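Penicillin binding protein 2X (Streptococcus thermophilus, PDB 5U47) probably cross-links the peptides of adjacent glycan strands in septal peptidoglycan as a divisome transpeptidase, and is the kind of enzyme that beta-lactams inactivate by acylation. Local coordinates at residues I625-V630 against I642-N647; F649-D654 against A690-L695. The protein carries 1 engineered substitution. All blocks are in the same frame, centred on the assembly; numbering follows the deposited sequence.

How the contacts relate
Both contacts belong to the C-terminal PASTA region, and they follow one another along the chain. Contact 1 pairs strands 625-628 and 641-646, the edge and middle strands of the three-stranded sheet in the first PASTA domain. Contact 2 opens two residues later: 649-654, leading to helix 660-670, meets 690-695, which lies between strands 683-687 and 700-706 of the second. Their centres are about 16 Å apart, and beyond adjoining in sequence they do not touch. Helix 660-670 borders both, with Trp-669 and Asn-662 against contact 1, Phe-666 and Lys-670 against contact 2, and so packs the two PASTA domains together.

Contact 1 of 2, residues I625-V630 against I642-N647; sequences IEKVSV and ILIMTN
An antiparallel strand pair with a classic beta bulge joins 625-628 to 642-646 in the sheet of the first PASTA domain, where Glu-626 and Lys-627 both face Met-645. The carbonyl Met-645 O takes two N-H groups: Glu-626 N at 2.9 Å, nearly head-on to the carbonyl, and Lys-627 N at 3.2 Å, in plane on a lone pair. Lys-627 O accepts Met-645 N in return, which restores regular pairing beyond the bulge.

The Met-645 side chain lies alongside those of Glu-626 and Lys-627 and points the same way. Its CG is anti to the backbone N (chi1 -168°), but the chain bends at chi3 (77°) and brings Met-645 CE to 3.8 Å from Lys-627 CD and close to the Glu-626 carboxylate. A water joins Glu-626 OE1 to Thr-646 O, donating to both.

Val-628 and Ile-644 lie on the other face of the sheet. There Ile-644 CG2 meets the CG1 branch of Ile-625 at 3.5 Å, and Thr-605 and Leu-609 of helix 602-611 cover these isoleucines.

Past the strand, Ser-629 N bonds to Leu-643 O at 2.9 Å. The serine hydroxyl then stands in for a backbone carbonyl: with chi1 at 67°, Ser-629 OG turns to the partner strand and accepts Leu-643 N at 2.9 Å in an almost straight bond.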
loop_
_atom_site.group_PDB
_atom_site.type_symbol
_atom_site.label_atom_id
_atom_site.label_comp_id
_atom_site.label_asym_id
_atom_site.label_seq_id
_atom_site.Cartn_x
_atom_site.Cartn_y
_atom_site.Cartn_z
ATOM N N ILE A 625 20.340 -7.375 12.418
ATOM C CA ILE A 625 20.719 -6.020 12.806
ATOM C C ILE A 625 21.938 -6.094 13.750
ATOM O O ILE A 625 21.870 -6.738 14.803
ATOM C CB ILE A 625 19.558 -5.298 13.497
ATOM C CG1 ILE A 625 18.478 -5.034 12.458
ATOM C CG2 ILE A 625 20.035 -3.999 14.148
ATOM C CD1 ILE A 625 17.233 -4.360 12.993
ATOM N N GLU A 626 23.030 -5.436 13.365
ATOM C CA GLU A 626 24.247 -5.391 14.167
ATOM C C GLU A 626 24.352 -4.081 14.959
ATOM O O GLU A 626 24.744 -4.097 16.126
ATOM C CB GLU A 626 25.467 -5.583 13.277
ATOM C CG GLU A 626 26.779 -5.602 14.027
ATOM C CD GLU A 626 27.953 -5.900 13.119
ATOM O OE1 GLU A 626 27.841 -6.804 12.260
ATOM O OE2 GLU A 626 28.994 -5.230 13.269
ATOM N N LYS A 627 24.038 -2.954 14.325
ATOM C CA LYS A 627 24.062 -1.656 15.011
ATOM C C LYS A 627 22.947 -0.766 14.523
ATOM O O LYS A 627 22.466 -0.918 13.378
ATOM C CB LYS A 627 25.383 -0.924 14.786
ATOM C CG LYS A 627 26.571 -1.561 15.459
ATOM C CD LYS A 627 27.845 -0.788 15.185
ATOM C CE LYS A 627 29.041 -1.551 15.731
ATOM N NZ LYS A 627 30.314 -0.875 15.387
ATOM N N VAL A 628 22.548 0.168 15.384
ATOM C CA VAL A 628 21.503 1.143 15.053
ATOM C C VAL A 628 21.989 2.511 15.523
ATOM O O VAL A 628 22.625 2.607 16.591
ATOM C CB VAL A 628 20.157 0.781 15.714
ATOM C CG1 VAL A 628 19.042 1.687 15.209
ATOM C CG2 VAL A 628 19.800 -0.679 15.432
ATOM N N SER A 629 21.676 3.564 14.757
ATOM C CA SER A 629 22.165 4.927 15.068
ATOM C C SER A 629 21.471 5.622 16.250
ATOM O O SER A 629 21.877 6.717 16.639
ATOM C CB SER A 629 22.076 5.827 13.839
ATOM O OG SER A 629 20.734 6.074 13.472
ATOM N N VAL A 630 20.418 5.004 16.774
ATOM C CA VAL A 630 19.692 5.482 17.941
ATOM C C VAL A 630 19.541 4.296 18.897
ATOM O O VAL A 630 19.493 3.127 18.469
ATOM C CB VAL A 630 18.303 6.070 17.588
ATOM C CG1 VAL A 630 18.452 7.319 16.718
ATOM C CG2 VAL A 630 17.406 5.039 16.908
ATOM N N ILE A 642 17.106 7.295 10.486
ATOM C CA ILE A 642 18.031 6.530 11.308
ATOM C C ILE A 642 18.737 5.481 10.461
ATOM O O ILE A 642 18.243 5.100 9.388
ATOM C CB ILE A 642 17.321 5.854 12.508
ATOM C CG1 ILE A 642 16.393 4.725 12.049
ATOM C CG2 ILE A 642 16.590 6.904 13.352
ATOM C CD1 ILE A 642 15.960 3.814 13.173
ATOM N N LEU A 643 19.889 5.020 10.946
ATOM C CA LEU A 643 20.657 3.985 10.256
ATOM C C LEU A 643 20.520 2.647 10.969
ATOM O O LEU A 643 20.597 2.592 12.193
ATOM C CB LEU A 643 22.128 4.322 10.230
ATOM C CG LEU A 643 22.592 5.615 9.586
ATOM C CD1 LEU A 643 24.107 5.701 9.735
ATOM C CD2 LEU A 643 22.165 5.677 8.125
ATOM N N ILE A 644 20.322 1.591 10.193
ATOM C CA ILE A 644 20.272 0.214 10.683
ATOM C C ILE A 644 21.394 -0.482 9.924
ATOM O O ILE A 644 21.292 -0.690 8.706
ATOM C CB ILE A 644 18.923 -0.470 10.387
ATOM C CG1 ILE A 644 17.780 0.223 11.126
ATOM C CG2 ILE A 644 18.947 -1.944 10.788
ATOM C CD1 ILE A 644 16.408 -0.274 10.697
ATOM N N MET A 645 22.484 -0.805 10.616
ATOM C CA MET A 645 23.597 -1.501 9.962
ATOM C C MET A 645 23.416 -2.994 10.136
ATOM O O MET A 645 23.364 -3.477 11.256
ATOM C CB MET A 645 24.946 -1.090 10.527
ATOM C CG MET A 645 26.137 -1.572 9.685
ATOM S SD MET A 645 27.704 -1.113 10.445
ATOM C CE MET A 645 27.810 -2.327 11.753
ATOM N N THR A 646 23.339 -3.719 9.026
ATOM C CA THR A 646 23.162 -5.163 9.094
ATOM C C THR A 646 24.513 -5.815 9.308
ATOM O O THR A 646 25.550 -5.146 9.262
ATOM C CB THR A 646 22.560 -5.741 7.807
ATOM O OG1 THR A 646 23.525 -5.666 6.749
ATOM C CG2 THR A 646 21.294 -4.994 7.428
ATOM N N ASN A 647 24.497 -7.132 9.498
ATOM C CA ASN A 647 25.735 -7.873 9.718
ATOM C C ASN A 647 26.534 -8.164 8.435
ATOM O O ASN A 647 27.580 -8.780 8.510
ATOM C CB ASN A 647 25.494 -9.164 10.519
ATOM C CG ASN A 647 24.625 -10.163 9.796
ATOM O OD1 ASN A 647 23.746 -9.804 9.007
ATOM N ND2 ASN A 647 24.829 -11.426 10.104
HETATM O O HOH W 1 28.265 -5.183 9.508
#

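Contact 2 of 2, residues F649-D654 against A690-L695; sequences FTELPD and AAGEAL
Leu-695 packs on Phe-649 and Leu-652 where two loops of the second PASTA domain run side by side: 649-654, ahead of helix 660-670, and the loop 690-695, between strands 683-687 and 700-706. Methyl CD1 of Leu-695 sits over the Phe-649 ring in a CH-pi contact, 3.8 Å from the centroid and only 9° off the ring normal. The two side chains meet at about a right angle. The other branch, Leu-695 CD2, turns to Leu-652 and lies 4.1 Å from Leu-652 CD1, while the second methyl of Leu-652, CD2, reaches Ala-690 O. Leu-695 CG is anti to its carbonyl carbon (chi1 -66°), which carries both methyls back over the 650-652 backbone.

Three backbone hydrogen bonds join the same two loops. Leu-695 N bonds to Thr-650 O at 2.8 Å, almost straight at the hydrogen although the donor is tilted from the carbonyl plane. Leu-652 uses both its polar backbone atoms: its N donates to Glu-693 O, and its O accepts Gly-692 N at 2.6 Å, each donor lying in the plane of the carbonyl it meets. The second of these bonds comes from within a type II turn, Ala-690 to Glu-693, in which Gly-692 takes a positive phi of 98°.

Farther out, Phe-666 of helix 660-670 touches both Leu-652 and Leu-695, and Leu-619 of the first PASTA sheet touches Phe-649 and Pro-653. Asp-654 OD2 accepts a hydrogen bond from the backbone Lys-459 N, linking this loop to the chain just past strand 456-458. OD1 of the same carboxylate takes Tyr-656 N. At the backbone of Asp-654 the Ala-691 methyl packs on the chain, Ala-691 CB lying 3.6 Å from Asp-654 N.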
loop_
_atom_site.group_PDB
_atom_site.type_symbol
_atom_site.label_atom_id
_atom_site.label_comp_id
_atom_site.label_asym_id
_atom_site.label_seq_id
_atom_site.Cartn_x
_atom_site.Cartn_y
_atom_site.Cartn_z
ATOM N N PHE A 649 27.762 -5.772 5.436
ATOM C CA PHE A 649 27.811 -4.425 4.866
ATOM C C PHE A 649 29.228 -4.143 4.378
ATOM O O PHE A 649 30.128 -3.891 5.181
ATOM C CB PHE A 649 27.332 -3.429 5.947
ATOM C CG PHE A 649 27.411 -1.973 5.549
ATOM C CD1 PHE A 649 26.914 -1.537 4.329
ATOM C CD2 PHE A 649 27.918 -1.035 6.434
ATOM C CE1 PHE A 649 26.966 -0.196 3.976
ATOM C CE2 PHE A 649 27.965 0.312 6.092
ATOM C CZ PHE A 649 27.489 0.732 4.860
ATOM N N THR A 650 29.410 -4.194 3.058
ATOM C CA THR A 650 30.737 -4.042 2.449
ATOM C C THR A 650 30.884 -3.000 1.341
ATOM O O THR A 650 32.010 -2.722 0.930
ATOM C CB THR A 650 31.183 -5.375 1.815
ATOM O OG1 THR A 650 30.267 -5.720 0.770
ATOM C CG2 THR A 650 31.241 -6.500 2.861
ATOM N N GLU A 651 29.776 -2.466 0.832
ATOM C CA GLU A 651 29.796 -1.466 -0.251
ATOM C C GLU A 651 29.238 -0.106 0.184
ATOM O O GLU A 651 28.291 -0.042 0.971
ATOM C CB GLU A 651 28.984 -1.969 -1.448
ATOM C CG GLU A 651 29.583 -3.171 -2.167
ATOM C CD GLU A 651 28.780 -3.588 -3.404
ATOM O OE1 GLU A 651 27.595 -3.209 -3.527
ATOM O OE2 GLU A 651 29.337 -4.310 -4.263
ATOM N N LEU A 652 29.826 0.970 -0.351
ATOM C CA LEU A 652 29.405 2.326 -0.044
ATOM C C LEU A 652 27.981 2.556 -0.545
ATOM O O LEU A 652 27.678 2.256 -1.704
ATOM C CB LEU A 652 30.314 3.340 -0.742
ATOM C CG LEU A 652 30.101 4.818 -0.401
ATOM C CD1 LEU A 652 30.385 5.075 1.074
ATOM C CD2 LEU A 652 31.026 5.656 -1.265
ATOM N N PRO A 653 27.094 3.055 0.320
ATOM C CA PRO A 653 25.734 3.352 -0.127
ATOM C C PRO A 653 25.614 4.602 -0.985
ATOM O O PRO A 653 26.546 5.372 -1.074
ATOM C CB PRO A 653 24.990 3.659 1.184
ATOM C CG PRO A 653 25.835 3.094 2.271
ATOM C CD PRO A 653 27.237 3.119 1.783
ATOM N N ASP A 654 24.437 4.774 -1.588
ATOM C CA ASP A 654 24.039 6.014 -2.265
ATOM C C ASP A 654 23.590 6.796 -1.027
ATOM O O ASP A 654 22.641 6.411 -0.351
ATOM C CB ASP A 654 22.902 5.752 -3.257
ATOM C CG ASP A 654 22.219 7.018 -3.767
ATOM O OD1 ASP A 654 22.546 8.140 -3.322
ATOM O OD2 ASP A 654 21.302 6.864 -4.625
ATOM N N ALA A 690 31.668 6.990 -5.611
ATOM C CA ALA A 690 30.406 6.428 -6.102
ATOM C C ALA A 690 29.861 5.295 -5.240
ATOM O O ALA A 690 30.624 4.526 -4.642
ATOM C CB ALA A 690 30.569 5.949 -7.530
ATOM N N ALA A 691 28.528 5.208 -5.180
ATOM C CA ALA A 691 27.864 4.160 -4.436
ATOM C C ALA A 691 28.298 2.819 -5.008
ATOM O O ALA A 691 28.485 2.684 -6.217
ATOM C CB ALA A 691 26.358 4.314 -4.543
ATOM N N GLY A 692 28.496 1.839 -4.135
ATOM C CA GLY A 692 28.887 0.499 -4.583
ATOM C C GLY A 692 30.379 0.180 -4.520
ATOM O O GLY A 692 30.762 -0.969 -4.721
ATOM N N GLU A 693 31.222 1.178 -4.256
ATOM C CA GLU A 693 32.660 0.950 -4.126
ATOM C C GLU A 693 32.898 0.212 -2.819
ATOM O O GLU A 693 32.161 0.408 -1.845
ATOM C CB GLU A 693 33.422 2.272 -4.121
ATOM C CG GLU A 693 33.337 3.047 -5.426
ATOM C CD GLU A 693 34.135 2.423 -6.555
ATOM O OE1 GLU A 693 35.272 1.943 -6.315
ATOM O OE2 GLU A 693 33.627 2.440 -7.700
ATOM N N ALA A 694 33.915 -0.643 -2.798
ATOM C CA ALA A 694 34.240 -1.414 -1.603
ATOM C C ALA A 694 34.586 -0.507 -0.414
ATOM O O ALA A 694 35.383 0.427 -0.548
ATOM C CB ALA A 694 35.405 -2.369 -1.896
ATOM N N LEU A 695 33.972 -0.764 0.741
ATOM C CA LEU A 695 34.284 -0.003 1.955
ATOM C C LEU A 695 35.740 -0.240 2.406
ATOM O O LEU A 695 36.388 0.681 2.918
ATOM C CB LEU A 695 33.319 -0.359 3.087
ATOM C CG LEU A 695 31.870 0.067 2.836
ATOM C CD1 LEU A 695 30.952 -0.531 3.878
ATOM C CD2 LEU A 695 31.767 1.585 2.816
#